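Local coordinates for flagellar hook-associated protein (Burkholderia pseudomallei, PDB 4UT1) that is the hook junction protein FlgK of the bacterial flagellum and probably serves a structural role where the hook meets the filament, at residues N80-S90 and V211-V222; R162-V173 and A249-L260. One frame throughout, in Å; residues are numbered along the deposited sequence.

Both contacts set a long helix against the same six-stranded antiparallel sheet, and their centres lie about 21 Å apart. Interaction 1 joins helix 80-106 to the end of helix 201-215 and to 220-225, an outermost strand of that sheet; interaction 2 joins helix 134-193 to strand 244-252 and the turn leading into strand 260-265. They meet where L217 O packs on T172 CG2. Neither is a purely apolar core: each is partly buried and mixes buried with more open residues. Neutral amides, hydroxyls and waters carry interaction 1, whereas interaction 2 adds a salt bridge between R162 and E259, and its methyls meet one another where T250 touches V173.

Interaction 1. Residues N80-S90 and V211-V222; sequences NQLNAAQTQGS and VSKLSQLAGVQV
N80 and V222 join helix 80-90 to the edge of an antiparallel sheet within the helical part of FlgK. The N80 amide works from both ends, as a peptide group does: OD1 accepts from V222 N at 3.3 Å through a lone pair, and ND2 donates to V222 O at 3.1 Å, so the side chain pairs with the strand backbone and its rotation is fixed.

One turn on, N83 lies between valines. Its CB is near V220 O, and CG, beside the backbone N (chi1 -68°), carries the amide across V211 at about a right angle. There OD1 lies 3.7 Å from V211 CG1, and ND2 also touches V222 CG1. A small polar amide suits this buried place because a water joins its OD1 to S215 OG, while a weak bond from ND2 reaches N80 OD1.

The helices run at 35° to each other, and the backbones of the two segments draw nearest at T87 and S215, whose small side chains permit the approach. Beside T87, Q86, bent at chi2, lays its CG and CD on Q216 CG, the two amide planes 49° apart; V622 of helix 593-630 also touches Q86. S90 sets its CB 3.3 Å from Q216 O, and its small hydroxyl fits over the CA and CB of Q216.

T87 grips the S215 carbonyl, where the chain leads on toward strand 220-225. Its OG1 stands anti to the backbone N and donates to S215 O at 2.8 Å in the carbonyl plane, while the CA of G219 lies 3.2 Å from the same OG1.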
loop_
_atom_site.group_PDB
_atom_site.type_symbol
_atom_site.label_atom_id
_atom_site.label_comp_id
_atom_site.label_asym_id
_atom_site.label_seq_id
_atom_site.Cartn_x
_atom_site.Cartn_y
_atom_site.Cartn_z
ATOM N N ASN A 80 29.438 25.630 -18.614
ATOM C CA ASN A 80 28.884 24.733 -17.607
ATOM C C ASN A 80 27.638 25.297 -16.934
ATOM O O ASN A 80 26.863 24.550 -16.338
ATOM C CB ASN A 80 29.929 24.398 -16.542
ATOM C CG ASN A 80 30.736 23.159 -16.891
ATOM O OD1 ASN A 80 30.327 22.352 -17.728
ATOM N ND2 ASN A 80 31.879 22.999 -16.244
ATOM N N GLN A 81 27.454 26.610 -17.021
ATOM C CA GLN A 81 26.278 27.241 -16.433
ATOM C C GLN A 81 25.038 26.920 -17.269
ATOM O O GLN A 81 24.003 26.524 -16.727
ATOM C CB GLN A 81 26.483 28.756 -16.293
ATOM C CG GLN A 81 27.228 29.147 -15.008
ATOM C CD GLN A 81 27.305 30.655 -14.773
ATOM O OE1 GLN A 81 27.556 31.438 -15.697
ATOM N NE2 GLN A 81 27.104 31.065 -13.519
ATOM N N LEU A 82 25.144 27.073 -18.583
ATOM C CA LEU A 82 24.045 26.717 -19.462
ATOM C C LEU A 82 23.736 25.226 -19.354
ATOM O O LEU A 82 22.570 24.830 -19.316
ATOM C CB LEU A 82 24.352 27.084 -20.914
ATOM C CG LEU A 82 23.330 26.550 -21.922
ATOM C CD1 LEU A 82 21.925 27.108 -21.644
ATOM C CD2 LEU A 82 23.741 26.830 -23.363
ATOM N N ASN A 83 24.781 24.402 -19.308
ATOM C CA ASN A 83 24.611 22.958 -19.178
ATOM C C ASN A 83 23.797 22.574 -17.954
ATOM O O ASN A 83 22.896 21.746 -18.048
ATOM C CB ASN A 83 25.963 22.249 -19.115
ATOM C CG ASN A 83 26.721 22.329 -20.421
ATOM O OD1 ASN A 83 26.124 22.477 -21.485
ATOM N ND2 ASN A 83 28.046 22.231 -20.347
ATOM N N ALA A 84 24.128 23.164 -16.808
ATOM C CA ALA A 84 23.433 22.848 -15.566
ATOM C C ALA A 84 21.980 23.304 -15.624
ATOM O O ALA A 84 21.075 22.581 -15.213
ATOM C CB ALA A 84 24.139 23.486 -14.385
ATOM N N ALA A 85 21.764 24.511 -16.130
ATOM C CA ALA A 85 20.415 25.055 -16.229
ATOM C C ALA A 85 19.592 24.218 -17.201
ATOM O O ALA A 85 18.453 23.847 -16.916
ATOM C CB ALA A 85 20.459 26.514 -16.666
ATOM N N GLN A 86 20.180 23.924 -18.356
ATOM C CA GLN A 86 19.510 23.112 -19.356
ATOM C C GLN A 86 19.127 21.747 -18.786
ATOM O O GLN A 86 18.008 21.276 -19.001
ATOM C CB GLN A 86 20.392 22.934 -20.599
ATOM C CG GLN A 86 19.790 21.981 -21.624
ATOM C CD GLN A 86 18.555 22.547 -22.297
ATOM O OE1 GLN A 86 17.420 22.192 -21.956
ATOM N NE2 GLN A 86 18.767 23.435 -23.257
ATOM N N THR A 87 20.043 21.114 -18.055
ATOM C CA THR A 87 19.787 19.762 -17.573
ATOM C C THR A 87 18.710 19.751 -16.477
ATOM O O THR A 87 17.937 18.800 -16.388
ATOM C CB THR A 87 21.078 19.072 -17.059
ATOM O OG1 THR A 87 20.922 17.648 -17.166
ATOM C CG2 THR A 87 21.375 19.440 -15.612
ATOM N N GLN A 88 18.647 20.813 -15.672
ATOM C CA GLN A 88 17.562 20.974 -14.698
ATOM C C GLN A 88 16.226 21.189 -15.409
ATOM O O GLN A 88 15.192 20.676 -14.977
ATOM C CB GLN A 88 17.853 22.144 -13.749
ATOM C CG GLN A 88 16.709 22.508 -12.779
ATOM C CD GLN A 88 16.372 21.411 -11.773
ATOM O OE1 GLN A 88 16.861 20.283 -11.874
ATOM N NE2 GLN A 88 15.525 21.742 -10.792
ATOM N N GLY A 89 16.249 21.935 -16.504
ATOM C CA GLY A 89 15.037 22.227 -17.245
ATOM C C GLY A 89 14.476 20.982 -17.906
ATOM O O GLY A 89 13.266 20.753 -17.892
ATOM N N SER A 90 15.361 20.189 -18.505
ATOM C CA SER A 90 14.969 18.940 -19.147
ATOM C C SER A 90 14.440 17.931 -18.122
ATOM O O SER A 90 13.511 17.181 -18.404
ATOM C CB SER A 90 16.144 18.337 -19.910
ATOM O OG SER A 90 16.556 19.200 -20.944
ATOM N N VAL A 211 27.296 18.550 -26.844
ATOM C CA VAL A 211 27.228 18.688 -25.392
ATOM C C VAL A 211 25.860 19.210 -24.963
ATOM O O VAL A 211 25.316 18.796 -23.931
ATOM C CB VAL A 211 28.315 19.633 -24.856
ATOM C CG1 VAL A 211 28.049 19.974 -23.395
ATOM C CG2 VAL A 211 29.701 19.009 -25.024
ATOM N N SER A 212 25.319 20.132 -25.753
ATOM C CA SER A 212 24.001 20.698 -25.479
ATOM C C SER A 212 22.970 19.597 -25.487
ATOM O O SER A 212 22.281 19.367 -24.487
ATOM C CB SER A 212 23.634 21.773 -26.505
ATOM O OG SER A 212 22.258 22.122 -26.405
ATOM N N LYS A 213 22.881 18.912 -26.621
ATOM C CA LYS A 213 21.971 17.790 -26.773
ATOM C C LYS A 213 22.150 16.794 -25.631
ATOM O O LYS A 213 21.175 16.345 -25.039
ATOM C CB LYS A 213 22.180 17.101 -28.124
ATOM C CG LYS A 213 22.031 18.027 -29.341
ATOM C CD LYS A 213 20.744 18.846 -29.309
ATOM C CE LYS A 213 19.511 17.996 -29.564
ATOM N NZ LYS A 213 18.289 18.838 -29.769
ATOM N N LEU A 214 23.398 16.469 -25.310
ATOM C CA LEU A 214 23.689 15.539 -24.219
ATOM C C LEU A 214 23.128 15.987 -22.852
ATOM O O LEU A 214 22.574 15.179 -22.102
ATOM C CB LEU A 214 25.210 15.324 -24.127
ATOM C CG LEU A 214 25.723 14.487 -22.949
ATOM C CD1 LEU A 214 25.099 13.094 -22.944
ATOM C CD2 LEU A 214 27.245 14.389 -22.999
ATOM N N SER A 215 23.263 17.270 -22.526
ATOM C CA SER A 215 22.820 17.756 -21.224
ATOM C C SER A 215 21.295 17.709 -21.088
ATOM O O SER A 215 20.771 17.740 -19.978
ATOM C CB SER A 215 23.329 19.180 -20.977
ATOM O OG SER A 215 22.754 20.096 -21.893
ATOM N N GLN A 216 20.584 17.635 -22.208
ATOM C CA GLN A 216 19.131 17.471 -22.163
ATOM C C GLN A 216 18.756 16.035 -21.787
ATOM O O GLN A 216 17.613 15.752 -21.405
ATOM C CB GLN A 216 18.498 17.849 -23.508
ATOM C CG GLN A 216 18.667 19.312 -23.885
ATOM C CD GLN A 216 18.232 19.583 -25.314
ATOM O OE1 GLN A 216 17.447 18.832 -25.883
ATOM N NE2 GLN A 216 18.752 20.649 -25.902
ATOM N N LEU A 217 19.725 15.129 -21.878
ATOM C CA LEU A 217 19.469 13.727 -21.590
ATOM C C LEU A 217 19.964 13.337 -20.202
ATOM O O LEU A 217 19.394 12.450 -19.550
ATOM C CB LEU A 217 20.114 12.835 -22.650
ATOM C CG LEU A 217 19.730 13.135 -24.104
ATOM C CD1 LEU A 217 20.671 12.381 -25.038
ATOM C CD2 LEU A 217 18.267 12.791 -24.390
ATOM N N ALA A 218 21.016 14.004 -19.743
ATOM C CA ALA A 218 21.605 13.683 -18.451
ATOM C C ALA A 218 22.419 14.847 -17.928
ATOM O O ALA A 218 22.924 15.658 -18.697
ATOM C CB ALA A 218 22.483 12.428 -18.549
ATOM N N GLY A 219 22.554 14.911 -16.610
ATOM C CA GLY A 219 23.362 15.933 -15.980
ATOM C C GLY A 219 24.821 15.653 -16.258
ATOM O O GLY A 219 25.350 14.620 -15.852
ATOM N N VAL A 220 25.460 16.570 -16.974
ATOM C CA VAL A 220 26.863 16.421 -17.326
ATOM C C VAL A 220 27.664 17.671 -17.010
ATOM O O VAL A 220 27.150 18.793 -17.066
ATOM C CB VAL A 220 27.039 16.097 -18.818
ATOM C CG1 VAL A 220 26.357 14.774 -19.153
ATOM C CG2 VAL A 220 26.502 17.232 -19.683
ATOM N N GLN A 221 28.931 17.464 -16.677
ATOM C CA GLN A 221 29.873 18.554 -16.516
ATOM C C GLN A 221 31.072 18.307 -17.434
ATOM O O GLN A 221 31.642 17.211 -17.458
ATOM C CB GLN A 221 30.316 18.677 -15.067
ATOM C CG GLN A 221 31.055 17.456 -14.558
ATOM C CD GLN A 221 31.304 17.501 -13.066
ATOM O OE1 GLN A 221 30.391 17.286 -12.267
ATOM N NE2 GLN A 221 32.547 17.779 -12.679
ATOM N N VAL A 222 31.432 19.322 -18.209
ATOM C CA VAL A 222 32.564 19.208 -19.113
ATOM C C VAL A 222 33.762 19.910 -18.501
ATOM O O VAL A 222 33.608 20.862 -17.737
ATOM C CB VAL A 222 32.264 19.810 -20.492
ATOM C CG1 VAL A 222 30.780 19.727 -20.786
ATOM C CG2 VAL A 222 32.748 21.254 -20.561
HETATM O O HOH W 1 23.472 22.860 -22.590
HETATM O O HOH W 2 24.413 19.297 -17.362
HETATM O O HOH W 3 21.771 23.823 -24.131
#

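Interaction 2. Residues R162-V173 and A249-L260; sequences RQSVNSQLTDTV and ATVASPSDPSEL. With EDO (1,2-ethanediol), chain M.
Helix 162-173 runs at 151° to strand 249-252, their axes approaching to 7.8 Å, and a type I turn from D256 to E259 brings the chain back to the helix at L260. N166 reads the backbone of this return. Its OD1 accepts from L260 N at 2.9 Å, the donor standing 42° out of the carbonyl plane, and its ND2 gives a nearly straight bond to S258 O. The other ND2 hydrogen goes to Q163 OE1, so three bonds fix the buried amide, both ND2 acceptors lying in its plane. Asparagine suits the place because its one carbonyl and two N-H groups meet an N-H and two acceptors. L260 lays its CG against N166 OD1 and its CD1 near T170 OG1.

The turn belongs to the link between strands 244-252 and 260-265, neighbours in the antiparallel sheet that faces helix 134-193. D256 braces it as an Asx turn: its OD1 receives both S258 N and S258 OG from one face of the carboxylate.

R162, bent at chi3, brings NE to E259 OE2 at 3.1 Å, a salt bridge whose hydrogen bond is weak; the guanidinium and carboxylate planes are 27° apart. Its NH2 turns to D301 and Q304 of helix 287-322, so one long side chain serves both helix and turn.

Toward the other end, T170 and T250 cross at about a right angle, their OG1 atoms joined by a 2.8 Å hydrogen bond in which either may donate. Threonine fits here by offering a methyl as well: T250 CG2 rests on the helix backbone at L169 and T170 and lies 3.9 Å from V173 CG2.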
loop_
_atom_site.group_PDB
_atom_site.type_symbol
_atom_site.label_atom_id
_atom_site.label_comp_id
_atom_site.label_asym_id
_atom_site.label_seq_id
_atom_site.Cartn_x
_atom_site.Cartn_y
_atom_site.Cartn_z
ATOM N N ARG A 162 5.079 2.468 -15.738
ATOM C CA ARG A 162 6.371 1.988 -15.246
ATOM C C ARG A 162 7.196 1.427 -16.400
ATOM O O ARG A 162 8.420 1.652 -16.481
ATOM C CB ARG A 162 6.197 0.941 -14.144
ATOM C CG ARG A 162 7.528 0.540 -13.490
ATOM C CD ARG A 162 7.323 -0.252 -12.203
ATOM N NE ARG A 162 6.649 0.543 -11.184
ATOM C CZ ARG A 162 5.381 0.378 -10.820
ATOM N NH1 ARG A 162 4.633 -0.571 -11.378
ATOM N NH2 ARG A 162 4.865 1.160 -9.884
ATOM N N GLN A 163 6.533 0.730 -17.319
ATOM C CA GLN A 163 7.254 0.196 -18.473
ATOM C C GLN A 163 7.605 1.298 -19.473
ATOM O O GLN A 163 8.660 1.243 -20.108
ATOM C CB GLN A 163 6.451 -0.908 -19.152
ATOM C CG GLN A 163 7.064 -1.386 -20.457
ATOM C CD GLN A 163 8.492 -1.852 -20.298
ATOM O OE1 GLN A 163 8.905 -2.279 -19.212
ATOM N NE2 GLN A 163 9.263 -1.777 -21.384
ATOM N N SER A 164 6.721 2.286 -19.619
ATOM C CA SER A 164 7.023 3.461 -20.429
ATOM C C SER A 164 8.300 4.129 -19.924
ATOM O O SER A 164 9.173 4.499 -20.714
ATOM C CB SER A 164 5.849 4.446 -20.421
ATOM O OG SER A 164 6.127 5.563 -21.244
ATOM N N VAL A 165 8.446 4.243 -18.608
ATOM C CA VAL A 165 9.691 4.772 -18.055
ATOM C C VAL A 165 10.893 3.892 -18.457
ATOM O O VAL A 165 11.926 4.405 -18.905
ATOM C CB VAL A 165 9.602 4.910 -16.517
ATOM C CG1 VAL A 165 10.993 5.179 -15.923
ATOM C CG2 VAL A 165 8.630 6.032 -16.170
ATOM N N ASN A 166 10.748 2.574 -18.346
ATOM C CA ASN A 166 11.801 1.655 -18.789
ATOM C C ASN A 166 12.253 1.913 -20.217
ATOM O O ASN A 166 13.449 2.054 -20.496
ATOM C CB ASN A 166 11.328 0.209 -18.677
ATOM C CG ASN A 166 11.367 -0.297 -17.248
ATOM O OD1 ASN A 166 12.044 0.289 -16.406
ATOM N ND2 ASN A 166 10.655 -1.388 -16.973
ATOM N N SER A 167 11.292 1.969 -21.131
ATOM C CA SER A 167 11.626 2.192 -22.537
ATOM C C SER A 167 12.308 3.532 -22.758
ATOM O O SER A 167 13.271 3.629 -23.533
ATOM C CB SER A 167 10.376 2.077 -23.400
ATOM O OG SER A 167 10.025 0.712 -23.537
ATOM N N GLN A 168 11.835 4.559 -22.068
ATOM C CA GLN A 168 12.423 5.884 -22.225
ATOM C C GLN A 168 13.826 5.969 -21.642
ATOM O O GLN A 168 14.698 6.649 -22.209
ATOM C CB GLN A 168 11.524 6.943 -21.596
ATOM C CG GLN A 168 10.271 7.209 -22.435
ATOM C CD GLN A 168 9.366 8.246 -21.818
ATOM O OE1 GLN A 168 8.212 7.964 -21.511
ATOM N NE2 GLN A 168 9.876 9.452 -21.639
ATOM N N LEU A 169 14.055 5.278 -20.527
ATOM C CA LEU A 169 15.410 5.154 -19.987
ATOM C C LEU A 169 16.349 4.554 -21.030
ATOM O O LEU A 169 17.430 5.077 -21.271
ATOM C CB LEU A 169 15.429 4.304 -18.708
ATOM C CG LEU A 169 14.777 4.947 -17.483
ATOM C CD1 LEU A 169 14.693 3.968 -16.337
ATOM C CD2 LEU A 169 15.541 6.209 -17.059
ATOM N N THR A 170 15.942 3.460 -21.658
ATOM C CA THR A 170 16.799 2.828 -22.667
ATOM C C THR A 170 17.028 3.736 -23.874
ATOM O O THR A 170 18.161 3.870 -24.361
ATOM C CB THR A 170 16.202 1.486 -23.145
ATOM O OG1 THR A 170 16.120 0.593 -22.032
ATOM C CG2 THR A 170 17.070 0.855 -24.240
ATOM N N ASP A 171 15.965 4.374 -24.354
ATOM C CA ASP A 171 16.103 5.295 -25.479
ATOM C C ASP A 171 17.032 6.428 -25.112
ATOM O O ASP A 171 17.857 6.846 -25.928
ATOM C CB ASP A 171 14.755 5.858 -25.918
ATOM C CG ASP A 171 13.936 4.852 -26.686
ATOM O OD1 ASP A 171 14.505 3.805 -27.055
ATOM O OD2 ASP A 171 12.735 5.108 -26.922
ATOM N N THR A 172 16.921 6.892 -23.868
ATOM C CA THR A 172 17.726 8.007 -23.409
ATOM C C THR A 172 19.202 7.598 -23.398
ATOM O O THR A 172 20.072 8.367 -23.823
ATOM C CB THR A 172 17.301 8.482 -22.019
ATOM O OG1 THR A 172 15.947 8.949 -22.069
ATOM C CG2 THR A 172 18.200 9.618 -21.540
ATOM N N VAL A 173 19.468 6.374 -22.953
ATOM C CA VAL A 173 20.837 5.862 -22.894
ATOM C C VAL A 173 21.418 5.667 -24.298
ATOM O O VAL A 173 22.591 5.949 -24.525
ATOM C CB VAL A 173 20.910 4.543 -22.106
ATOM C CG1 VAL A 173 22.180 3.779 -22.437
ATOM C CG2 VAL A 173 20.863 4.836 -20.616
ATOM N N ALA A 249 24.523 1.563 -20.147
ATOM C CA ALA A 249 23.482 0.628 -20.539
ATOM C C ALA A 249 22.347 0.648 -19.524
ATOM O O ALA A 249 22.524 1.092 -18.386
ATOM C CB ALA A 249 24.045 -0.777 -20.681
ATOM N N THR A 250 21.179 0.182 -19.942
ATOM C CA THR A 250 20.125 -0.120 -18.988
ATOM C C THR A 250 20.114 -1.627 -18.755
ATOM O O THR A 250 20.298 -2.420 -19.684
ATOM C CB THR A 250 18.724 0.339 -19.459
ATOM O OG1 THR A 250 18.413 -0.258 -20.721
ATOM C CG2 THR A 250 18.638 1.857 -19.581
ATOM N N VAL A 251 19.914 -2.013 -17.503
ATOM C CA VAL A 251 19.728 -3.403 -17.140
ATOM C C VAL A 251 18.665 -3.440 -16.036
ATOM O O VAL A 251 18.361 -2.410 -15.431
ATOM C CB VAL A 251 21.034 -4.053 -16.642
ATOM C CG1 VAL A 251 22.109 -3.968 -17.716
ATOM C CG2 VAL A 251 21.502 -3.363 -15.385
ATOM N N ALA A 252 18.097 -4.611 -15.793
ATOM C CA ALA A 252 17.133 -4.759 -14.697
ATOM C C ALA A 252 17.807 -4.324 -13.403
ATOM O O ALA A 252 18.962 -4.698 -13.140
ATOM C CB ALA A 252 16.638 -6.192 -14.602
ATOM N N SER A 253 17.127 -3.500 -12.616
ATOM C CA SER A 253 17.726 -3.027 -11.368
ATOM C C SER A 253 17.883 -4.191 -10.394
ATOM O O SER A 253 17.065 -5.109 -10.363
ATOM C CB SER A 253 16.897 -1.904 -10.747
ATOM O OG SER A 253 15.884 -2.430 -9.920
ATOM N N PRO A 254 18.960 -4.167 -9.602
ATOM C CA PRO A 254 19.258 -5.277 -8.690
ATOM C C PRO A 254 18.234 -5.382 -7.552
ATOM O O PRO A 254 18.146 -6.428 -6.917
ATOM C CB PRO A 254 20.658 -4.939 -8.151
ATOM C CG PRO A 254 20.822 -3.464 -8.350
ATOM C CD PRO A 254 19.942 -3.074 -9.530
ATOM N N SER A 255 17.459 -4.327 -7.321
ATOM C CA SER A 255 16.481 -4.352 -6.226
ATOM C C SER A 255 15.037 -4.531 -6.703
ATOM O O SER A 255 14.134 -4.822 -5.910
ATOM C CB SER A 255 16.605 -3.079 -5.383
ATOM O OG SER A 255 16.236 -1.924 -6.110
ATOM N N ASP A 256 14.815 -4.374 -7.999
ATOM C CA ASP A 256 13.463 -4.477 -8.545
ATOM C C ASP A 256 13.550 -4.742 -10.041
ATOM O O ASP A 256 13.789 -3.825 -10.820
ATOM C CB ASP A 256 12.678 -3.195 -8.266
ATOM C CG ASP A 256 11.245 -3.232 -8.821
ATOM O OD1 ASP A 256 10.844 -4.219 -9.489
ATOM O OD2 ASP A 256 10.514 -2.252 -8.576
ATOM N N PRO A 257 13.345 -6.006 -10.443
ATOM C CA PRO A 257 13.562 -6.422 -11.831
ATOM C C PRO A 257 12.513 -5.870 -12.780
ATOM O O PRO A 257 12.696 -5.962 -13.989
ATOM C CB PRO A 257 13.471 -7.951 -11.754
ATOM C CG PRO A 257 12.593 -8.205 -10.606
ATOM C CD PRO A 257 12.880 -7.121 -9.603
ATOM N N SER A 258 11.425 -5.317 -12.246
ATOM C CA SER A 258 10.428 -4.663 -13.093
ATOM C C SER A 258 10.893 -3.264 -13.520
ATOM O O SER A 258 10.290 -2.631 -14.392
ATOM C CB SER A 258 9.072 -4.580 -12.361
ATOM O OG SER A 258 9.055 -3.531 -11.410
ATOM N N GLU A 259 11.972 -2.785 -12.908
ATOM C CA GLU A 259 12.474 -1.452 -13.193
ATOM C C GLU A 259 13.914 -1.498 -13.679
ATOM O O GLU A 259 14.767 -2.139 -13.066
ATOM C CB GLU A 259 12.372 -0.561 -11.963
ATOM C CG GLU A 259 10.918 -0.409 -11.491
ATOM C CD GLU A 259 10.734 0.615 -10.394
ATOM O OE1 GLU A 259 11.727 0.984 -9.718
ATOM O OE2 GLU A 259 9.571 1.055 -10.213
ATOM N N LEU A 260 14.173 -0.815 -14.788
ATOM C CA LEU A 260 15.530 -0.703 -15.301
ATOM C C LEU A 260 16.324 0.359 -14.570
ATOM O O LEU A 260 15.779 1.370 -14.124
ATOM C CB LEU A 260 15.523 -0.374 -16.800
ATOM C CG LEU A 260 14.780 -1.339 -17.709
ATOM C CD1 LEU A 260 14.975 -0.919 -19.168
ATOM C CD2 LEU A 260 15.235 -2.766 -17.479
HETATM C C1 EDO M . 15.149 10.233 -25.335
HETATM O O1 EDO M . 15.125 10.758 -24.002
HETATM C C2 EDO M . 13.744 9.819 -25.753
HETATM O O2 EDO M . 13.098 9.124 -24.677
#